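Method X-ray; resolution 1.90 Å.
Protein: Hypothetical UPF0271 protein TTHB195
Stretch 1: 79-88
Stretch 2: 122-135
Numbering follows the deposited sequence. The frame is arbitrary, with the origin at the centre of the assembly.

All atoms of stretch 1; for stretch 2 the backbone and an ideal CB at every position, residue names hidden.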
ATOM      1  N   SER A  79      -6.670   6.761  16.380  1.00 33.96           N
ATOM      2  CA  SER A  79      -6.719   7.713  17.485  1.00 32.79           C
ATOM      3  C   SER A  79      -7.235   9.014  16.879  1.00 33.22           C
ATOM      4  O   SER A  79      -7.164   9.204  15.667  1.00 31.62           O
ATOM      5  CB  SER A  79      -5.321   7.955  18.055  1.00 33.49           C
ATOM      6  OG  SER A  79      -4.483   8.563  17.087  1.00 32.07           O
ATOM      7  N   PRO A  80      -7.767   9.923  17.708  1.00 34.08           N
ATOM      8  CA  PRO A  80      -8.255  11.171  17.115  1.00 33.49           C
ATOM      9  C   PRO A  80      -7.146  11.911  16.368  1.00 33.16           C
ATOM     10  O   PRO A  80      -7.397  12.552  15.339  1.00 30.74           O
ATOM     11  CB  PRO A  80      -8.810  11.946  18.322  1.00 35.83           C
ATOM     12  CG  PRO A  80      -8.152  11.308  19.522  1.00 36.24           C
ATOM     13  CD  PRO A  80      -8.093   9.848  19.144  1.00 34.80           C
ATOM     14  N   GLU A  81      -5.919  11.803  16.874  1.00 31.14           N
ATOM     15  CA  GLU A  81      -4.772  12.452  16.241  1.00 31.66           C
ATOM     16  C   GLU A  81      -4.589  11.898  14.825  1.00 30.32           C
ATOM     17  O   GLU A  81      -4.329  12.639  13.878  1.00 29.40           O
ATOM     18  CB  GLU A  81      -3.485  12.188  17.039  1.00 36.63           C
ATOM     19  CG  GLU A  81      -3.389  12.848  18.424  1.00 41.39           C
ATOM     20  CD  GLU A  81      -4.343  12.266  19.461  1.00 44.24           C
ATOM     21  OE1 GLU A  81      -4.664  11.060  19.396  1.00 43.48           O
ATOM     22  OE2 GLU A  81      -4.762  13.021  20.363  1.00 50.14           O
ATOM     23  N   GLU A  82      -4.706  10.580  14.693  1.00 29.16           N
ATOM     24  CA  GLU A  82      -4.549   9.937  13.394  1.00 29.11           C
ATOM     25  C   GLU A  82      -5.687  10.326  12.448  1.00 26.62           C
ATOM     26  O   GLU A  82      -5.458  10.538  11.263  1.00 27.51           O
ATOM     27  CB  GLU A  82      -4.471   8.415  13.585  1.00 31.42           C
ATOM     28  CG  GLU A  82      -3.261   8.024  14.434  1.00 34.56           C
ATOM     29  CD  GLU A  82      -3.245   6.569  14.882  1.00 35.95           C
ATOM     30  OE1 GLU A  82      -4.319   5.934  14.992  1.00 36.65           O
ATOM     31  OE2 GLU A  82      -2.138   6.070  15.154  1.00 42.82           O
ATOM     32  N   VAL A  83      -6.906  10.425  12.967  1.00 25.90           N
ATOM     33  CA  VAL A  83      -8.056  10.814  12.136  1.00 27.92           C
ATOM     34  C   VAL A  83      -7.832  12.226  11.574  1.00 27.91           C
ATOM     35  O   VAL A  83      -8.021  12.491  10.377  1.00 27.09           O
ATOM     36  CB  VAL A  83      -9.367  10.792  12.965  1.00 27.45           C
ATOM     37  CG1 VAL A  83     -10.513  11.450  12.180  1.00 25.65           C
ATOM     38  CG2 VAL A  83      -9.725   9.353  13.316  1.00 26.90           C
ATOM     39  N   TYR A  84      -7.421  13.126  12.458  1.00 27.79           N
ATOM     40  CA  TYR A  84      -7.137  14.513  12.092  1.00 26.80           C
ATOM     41  C   TYR A  84      -6.098  14.619  10.965  1.00 26.59           C
ATOM     42  O   TYR A  84      -6.310  15.317   9.967  1.00 25.09           O
ATOM     43  CB  TYR A  84      -6.627  15.255  13.328  1.00 27.28           C
ATOM     44  CG  TYR A  84      -6.157  16.668  13.075  1.00 28.06           C
ATOM     45  CD1 TYR A  84      -7.069  17.722  12.976  1.00 29.65           C
ATOM     46  CD2 TYR A  84      -4.795  16.956  12.961  1.00 30.21           C
ATOM     47  CE1 TYR A  84      -6.631  19.032  12.776  1.00 29.21           C
ATOM     48  CE2 TYR A  84      -4.348  18.261  12.763  1.00 30.00           C
ATOM     49  CZ  TYR A  84      -5.274  19.294  12.677  1.00 32.57           C
ATOM     50  OH  TYR A  84      -4.834  20.592  12.534  1.00 31.40           O
ATOM     51  N   ALA A  85      -4.975  13.921  11.126  1.00 25.08           N
ATOM     52  CA  ALA A  85      -3.906  13.948  10.135  1.00 25.58           C
ATOM     53  C   ALA A  85      -4.325  13.312   8.809  1.00 26.37           C
ATOM     54  O   ALA A  85      -4.028  13.840   7.735  1.00 25.70           O
ATOM     55  CB  ALA A  85      -2.658  13.232  10.685  1.00 26.81           C
ATOM     56  N   ASP A  86      -5.013  12.179   8.887  1.00 25.76           N
ATOM     57  CA  ASP A  86      -5.459  11.489   7.677  1.00 26.91           C
ATOM     58  C   ASP A  86      -6.456  12.327   6.880  1.00 24.78           C
ATOM     59  O   ASP A  86      -6.382  12.385   5.654  1.00 23.38           O
ATOM     60  CB  ASP A  86      -6.080  10.145   8.045  1.00 27.85           C
ATOM     61  CG  ASP A  86      -5.036   9.110   8.408  1.00 29.41           C
ATOM     62  OD1 ASP A  86      -3.834   9.458   8.417  1.00 29.41           O
ATOM     63  OD2 ASP A  86      -5.416   7.951   8.676  1.00 31.15           O
ATOM     64  N   VAL A  87      -7.386  12.969   7.576  1.00 25.38           N
ATOM     65  CA  VAL A  87      -8.378  13.813   6.911  1.00 26.27           C
ATOM     66  C   VAL A  87      -7.707  15.025   6.270  1.00 26.99           C
ATOM     67  O   VAL A  87      -8.022  15.388   5.133  1.00 25.98           O
ATOM     68  CB  VAL A  87      -9.475  14.276   7.897  1.00 29.20           C
ATOM     69  CG1 VAL A  87     -10.380  15.337   7.243  1.00 27.10           C
ATOM     70  CG2 VAL A  87     -10.311  13.073   8.321  1.00 28.11           C
ATOM     71  N   LEU A  88      -6.781  15.658   6.988  1.00 26.83           N
ATOM     72  CA  LEU A  88      -6.080  16.820   6.432  1.00 28.30           C
ATOM     73  C   LEU A  88      -5.334  16.442   5.157  1.00 27.93           C
ATOM     74  O   LEU A  88      -5.394  17.144   4.145  1.00 25.03           O
ATOM     75  CB  LEU A  88      -5.056  17.372   7.426  1.00 30.69           C
ATOM     76  CG  LEU A  88      -5.452  18.562   8.290  1.00 35.12           C
ATOM     77  CD1 LEU A  88      -4.261  18.979   9.146  1.00 34.76           C
ATOM     78  CD2 LEU A  88      -5.888  19.718   7.400  1.00 32.08           C
ATOM     79  N   UNK A 122     -17.676  10.758  19.512  1.00 39.25           N
ATOM     80  CA  UNK A 122     -17.376  12.182  19.625  1.00 38.80           C
ATOM     81  C   UNK A 122     -15.942  12.589  19.314  1.00 36.61           C
ATOM     82  O   UNK A 122     -15.724  13.620  18.683  1.00 36.39           O
ATOM     83  CB  UNK A 122     -17.712  12.644  21.044  1.00 38.80           C
ATOM     84  N   UNK A 123     -14.964  11.806  19.765  1.00 34.49           N
ATOM     85  CA  UNK A 123     -13.571  12.150  19.493  1.00 34.05           C
ATOM     86  C   UNK A 123     -13.241  12.085  18.006  1.00 33.27           C
ATOM     87  O   UNK A 123     -12.494  12.918  17.492  1.00 31.92           O
ATOM     88  CB  UNK A 123     -12.640  11.216  20.269  1.00 34.05           C
ATOM     89  N   UNK A 124     -13.794  11.094  17.318  1.00 30.61           N
ATOM     90  CA  UNK A 124     -13.557  10.958  15.888  1.00 31.78           C
ATOM     91  C   UNK A 124     -14.246  12.112  15.170  1.00 31.19           C
ATOM     92  O   UNK A 124     -13.670  12.740  14.289  1.00 31.47           O
ATOM     93  CB  UNK A 124     -14.059   9.609  15.369  1.00 31.78           C
ATOM     94  N   UNK A 125     -15.490  12.377  15.550  1.00 31.89           N
ATOM     95  CA  UNK A 125     -16.260  13.465  14.950  1.00 32.75           C
ATOM     96  C   UNK A 125     -15.529  14.796  15.122  1.00 32.00           C
ATOM     97  O   UNK A 125     -15.426  15.585  14.186  1.00 32.57           O
ATOM     98  CB  UNK A 125     -17.656  13.541  15.572  1.00 32.75           C
ATOM     99  N   UNK A 126     -15.030  15.041  16.326  1.00 32.20           N
ATOM    100  CA  UNK A 126     -14.302  16.273  16.612  1.00 32.15           C
ATOM    101  C   UNK A 126     -13.031  16.382  15.772  1.00 29.78           C
ATOM    102  O   UNK A 126     -12.721  17.455  15.249  1.00 30.99           O
ATOM    103  CB  UNK A 126     -13.953  16.346  18.100  1.00 32.15           C
ATOM    104  N   UNK A 127     -12.294  15.277  15.644  1.00 29.19           N
ATOM    105  CA  UNK A 127     -11.060  15.270  14.858  1.00 26.88           C
ATOM    106  C   UNK A 127     -11.325  15.637  13.400  1.00 27.05           C
ATOM    107  O   UNK A 127     -10.567  16.388  12.797  1.00 26.72           O
ATOM    108  CB  UNK A 127     -10.389  13.897  14.937  1.00 26.88           C
ATOM    109  N   UNK A 128     -12.401  15.104  12.835  1.00 26.98           N
ATOM    110  CA  UNK A 128     -12.742  15.403  11.451  1.00 27.99           C
ATOM    111  C   UNK A 128     -13.070  16.887  11.327  1.00 29.05           C
ATOM    112  O   UNK A 128     -12.569  17.584  10.437  1.00 27.15           O
ATOM    113  CB  UNK A 128     -13.916  14.544  10.977  1.00 27.99           C
ATOM    114  N   UNK A 129     -13.914  17.362  12.235  1.00 29.31           N
ATOM    115  CA  UNK A 129     -14.328  18.755  12.246  1.00 29.47           C
ATOM    116  C   UNK A 129     -13.136  19.706  12.345  1.00 30.19           C
ATOM    117  O   UNK A 129     -13.059  20.683  11.602  1.00 30.58           O
ATOM    118  CB  UNK A 129     -15.292  19.003  13.408  1.00 29.47           C
ATOM    119  N   UNK A 130     -12.204  19.426  13.254  1.00 29.79           N
ATOM    120  CA  UNK A 130     -11.037  20.290  13.406  1.00 30.14           C
ATOM    121  C   UNK A 130     -10.114  20.264  12.192  1.00 29.90           C
ATOM    122  O   UNK A 130      -9.531  21.285  11.834  1.00 29.34           O
ATOM    123  CB  UNK A 130     -10.251  19.880  14.653  1.00 30.14           C
ATOM    124  N   UNK A 131      -9.979  19.103  11.555  1.00 29.90           N
ATOM    125  CA  UNK A 131      -9.140  18.996  10.360  1.00 29.41           C
ATOM    126  C   UNK A 131      -9.722  19.890   9.274  1.00 29.36           C
ATOM    127  O   UNK A 131      -9.002  20.662   8.639  1.00 29.28           O
ATOM    128  CB  UNK A 131      -9.041  17.547   9.878  1.00 29.41           C
ATOM    129  N   UNK A 132     -11.027  19.776   9.059  1.00 28.56           N
ATOM    130  CA  UNK A 132     -11.707  20.592   8.052  1.00 29.75           C
ATOM    131  C   UNK A 132     -11.576  22.074   8.393  1.00 30.31           C
ATOM    132  O   UNK A 132     -11.293  22.895   7.520  1.00 31.35           O
ATOM    133  CB  UNK A 132     -13.182  20.200   7.946  1.00 29.75           C
ATOM    134  N   UNK A 133     -11.781  22.410   9.664  1.00 30.79           N
ATOM    135  CA  UNK A 133     -11.695  23.802  10.102  1.00 32.01           C
ATOM    136  C   UNK A 133     -10.286  24.365   9.935  1.00 32.33           C
ATOM    137  O   UNK A 133     -10.114  25.516   9.529  1.00 33.28           O
ATOM    138  CB  UNK A 133     -12.131  23.921  11.564  1.00 32.01           C
ATOM    139  N   UNK A 134      -9.281  23.553  10.252  1.00 31.36           N
ATOM    140  CA  UNK A 134      -7.888  23.973  10.139  1.00 32.04           C
ATOM    141  C   UNK A 134      -7.496  24.250   8.688  1.00 33.24           C
ATOM    142  O   UNK A 134      -6.653  25.107   8.423  1.00 31.66           O
ATOM    143  CB  UNK A 134      -6.968  22.905  10.733  1.00 32.04           C
ATOM    144  N   UNK A 135      -8.108  23.523   7.755  1.00 32.28           N
ATOM    145  CA  UNK A 135      -7.815  23.694   6.332  1.00 33.17           C
ATOM    146  C   UNK A 135      -8.514  24.926   5.752  1.00 33.26           C
ATOM    147  O   UNK A 135      -7.906  25.700   5.018  1.00 34.28           O
ATOM    148  CB  UNK A 135      -8.235  22.444   5.556  1.00 33.17           C
TER

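The two helices, 80-88 and 122-135, run in roughly the same direction, crossing at -34° with their axes 8.0 Å apart at closest approach. So short a separation leaves little room for side chains where the backbones meet, and what stretch 1 offers there is mostly apolar: P80, V83, Y84, V87 and L88.

Position 122 has nothing of stretch 1 within 5.5 Å of its ideal CB, so the contact sets no preference; it is R122, out of reach of stretch 1, whose guanidinium is hydrogen-bonded elsewhere in the structure. At 123 the CB points toward P80, 4.4 Å from P80 CB, beside the start of the first helix. A medium or long side chain, polar or apolar, could lie along the proline ring. The residue is E123, whose OE1 comes to 4.0 Å from P80 CG, a contact without a hydrogen bond.

Position 124 points sideways, its ideal CB 4.8 Å from V83 CG2, and would accept a small or beta-branched residue. T124 places CG2 4.3 Å from V83 CG1. Position 125 points away and is unconstrained by stretch 1; it is A125.

Position 126 points sideways with no near neighbour, so a long polar chain is reasonable; R126 makes no contact within 4.5 Å. Position 127 is the tightest. Its CA lies 4.9 Å from Y84 CA, and its ideal CB is 3.3 Å from P80 O and 3.7 Å from V83 CG1. Only a very small residue suits such a spot, glycine or alanine, with serine conceivable. It is A127, whose CB packs directly against the backbone carbonyl of P80 and against V83 CG1.

At 128 the CA-to-CB bond points away, yet V83 CG1 and V87 CG2 lie within 5 Å of the ideal CB, so a branched aliphatic chain could reach back to them. I128, with chi1 m, does so: its CG1 is 3.7 Å from V83 CG1 and 4.2 Å from V87 CG2. Position 129 points away, so stretch 1 restricts neither size nor polarity; it is A129.

Position 130 points sideways, with Y84 CE1 4.2 Å from its ideal CB. Several apolar residues would serve; L130 keeps its CB against the tyrosine ring. At 131 the ideal CB is 3.5 Å from Y84 O and 3.7 Å from V87 CG1, again favouring a small residue. A131 fits, its CB 3.7 Å from Y84 CD1 and its CA 3.5 Å from Y84 CE1. The Y84 side chain thus sits as a knob among A127, L130, A131 and 134.

Position 132 points away and 133 sideways, both without near neighbours, so many side chains would suit; they are V132 and K133, the end of the lysine leading away. Position 134 points toward Y84, with its ideal CB 3.6 Å from Y84 OH, so a small residue is suitable. A134 completes the four residues around the tyrosine. At 135 the ideal CB is 4.0 Å from L88 CD2, inviting an apolar side chain; F135 meets that methyl through its CB, at 4.1 Å.

Stretch 2 122-135: RETARAIALAVKAF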
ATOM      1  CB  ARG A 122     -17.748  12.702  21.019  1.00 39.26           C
ATOM      2  CG  ARG A 122     -19.244  12.885  21.241  1.00 40.91           C
ATOM      3  CD  ARG A 122     -19.519  13.529  22.597  1.00 41.74           C
ATOM      4  NE  ARG A 122     -20.950  13.621  22.882  1.00 43.01           N
ATOM      5  CZ  ARG A 122     -21.775  14.517  22.342  1.00 43.96           C
ATOM      6  NH1 ARG A 122     -21.322  15.418  21.480  1.00 43.09           N
ATOM      7  NH2 ARG A 122     -23.061  14.508  22.671  1.00 43.26           N
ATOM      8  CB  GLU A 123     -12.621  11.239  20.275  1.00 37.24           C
ATOM      9  CG  GLU A 123     -12.539  11.590  21.754  1.00 37.60           C
ATOM     10  CD  GLU A 123     -12.064  13.014  21.972  1.00 39.62           C
ATOM     11  OE1 GLU A 123     -10.870  13.288  21.712  1.00 39.47           O
ATOM     12  OE2 GLU A 123     -12.887  13.865  22.386  1.00 38.61           O
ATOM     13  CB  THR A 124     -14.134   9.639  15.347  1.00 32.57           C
ATOM     14  OG1 THR A 124     -13.397   8.539  15.887  1.00 34.18           O
ATOM     15  CG2 THR A 124     -14.046   9.606  13.824  1.00 31.87           C
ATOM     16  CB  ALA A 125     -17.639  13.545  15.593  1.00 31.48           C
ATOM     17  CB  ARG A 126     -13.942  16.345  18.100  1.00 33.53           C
ATOM     18  CG  ARG A 126     -12.999  17.485  18.461  1.00 35.65           C
ATOM     19  CD  ARG A 126     -12.703  17.522  19.962  1.00 37.30           C
ATOM     20  NE  ARG A 126     -11.643  18.476  20.287  1.00 38.64           N
ATOM     21  CZ  ARG A 126     -10.339  18.227  20.183  1.00 39.27           C
ATOM     22  NH1 ARG A 126      -9.910  17.041  19.765  1.00 39.81           N
ATOM     23  NH2 ARG A 126      -9.457  19.169  20.496  1.00 40.67           N
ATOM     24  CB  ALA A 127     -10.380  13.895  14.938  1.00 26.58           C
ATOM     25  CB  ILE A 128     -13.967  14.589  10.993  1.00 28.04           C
ATOM     26  CG1 ILE A 128     -13.622  13.099  10.975  1.00 27.20           C
ATOM     27  CG2 ILE A 128     -14.418  15.066   9.604  1.00 30.03           C
ATOM     28  CD1 ILE A 128     -14.800  12.201  10.654  1.00 27.41           C
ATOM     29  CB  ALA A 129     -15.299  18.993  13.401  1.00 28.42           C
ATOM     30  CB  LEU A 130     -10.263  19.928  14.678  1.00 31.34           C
ATOM     31  CG  LEU A 130     -11.048  20.245  15.963  1.00 35.46           C
ATOM     32  CD1 LEU A 130     -10.185  19.955  17.188  1.00 35.92           C
ATOM     33  CD2 LEU A 130     -11.487  21.714  15.948  1.00 35.78           C
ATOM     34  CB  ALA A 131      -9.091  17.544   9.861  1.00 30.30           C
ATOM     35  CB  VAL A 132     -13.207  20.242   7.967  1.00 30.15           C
ATOM     36  CG1 VAL A 132     -13.939  21.252   7.070  1.00 31.65           C
ATOM     37  CG2 VAL A 132     -13.375  18.832   7.417  1.00 30.06           C
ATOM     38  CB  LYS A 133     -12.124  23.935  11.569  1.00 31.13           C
ATOM     39  CG  LYS A 133     -12.199  25.387  12.049  1.00 33.49           C
ATOM     40  CD  LYS A 133     -12.571  25.487  13.520  1.00 33.73           C
ATOM     41  CE  LYS A 133     -12.846  26.939  13.922  1.00 36.17           C
ATOM     42  NZ  LYS A 133     -13.299  27.035  15.336  1.00 36.81           N
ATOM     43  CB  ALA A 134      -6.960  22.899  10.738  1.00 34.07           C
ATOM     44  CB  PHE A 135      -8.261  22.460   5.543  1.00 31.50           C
ATOM     45  CG  PHE A 135      -7.893  22.508   4.085  1.00 32.54           C
ATOM     46  CD1 PHE A 135      -6.579  22.282   3.677  1.00 34.27           C
ATOM     47  CD2 PHE A 135      -8.852  22.797   3.120  1.00 34.36           C
ATOM     48  CE1 PHE A 135      -6.230  22.344   2.328  1.00 33.09           C
ATOM     49  CE2 PHE A 135      -8.509  22.859   1.770  1.00 34.61           C
ATOM     50  CZ  PHE A 135      -7.197  22.633   1.376  1.00 33.20           C
TER
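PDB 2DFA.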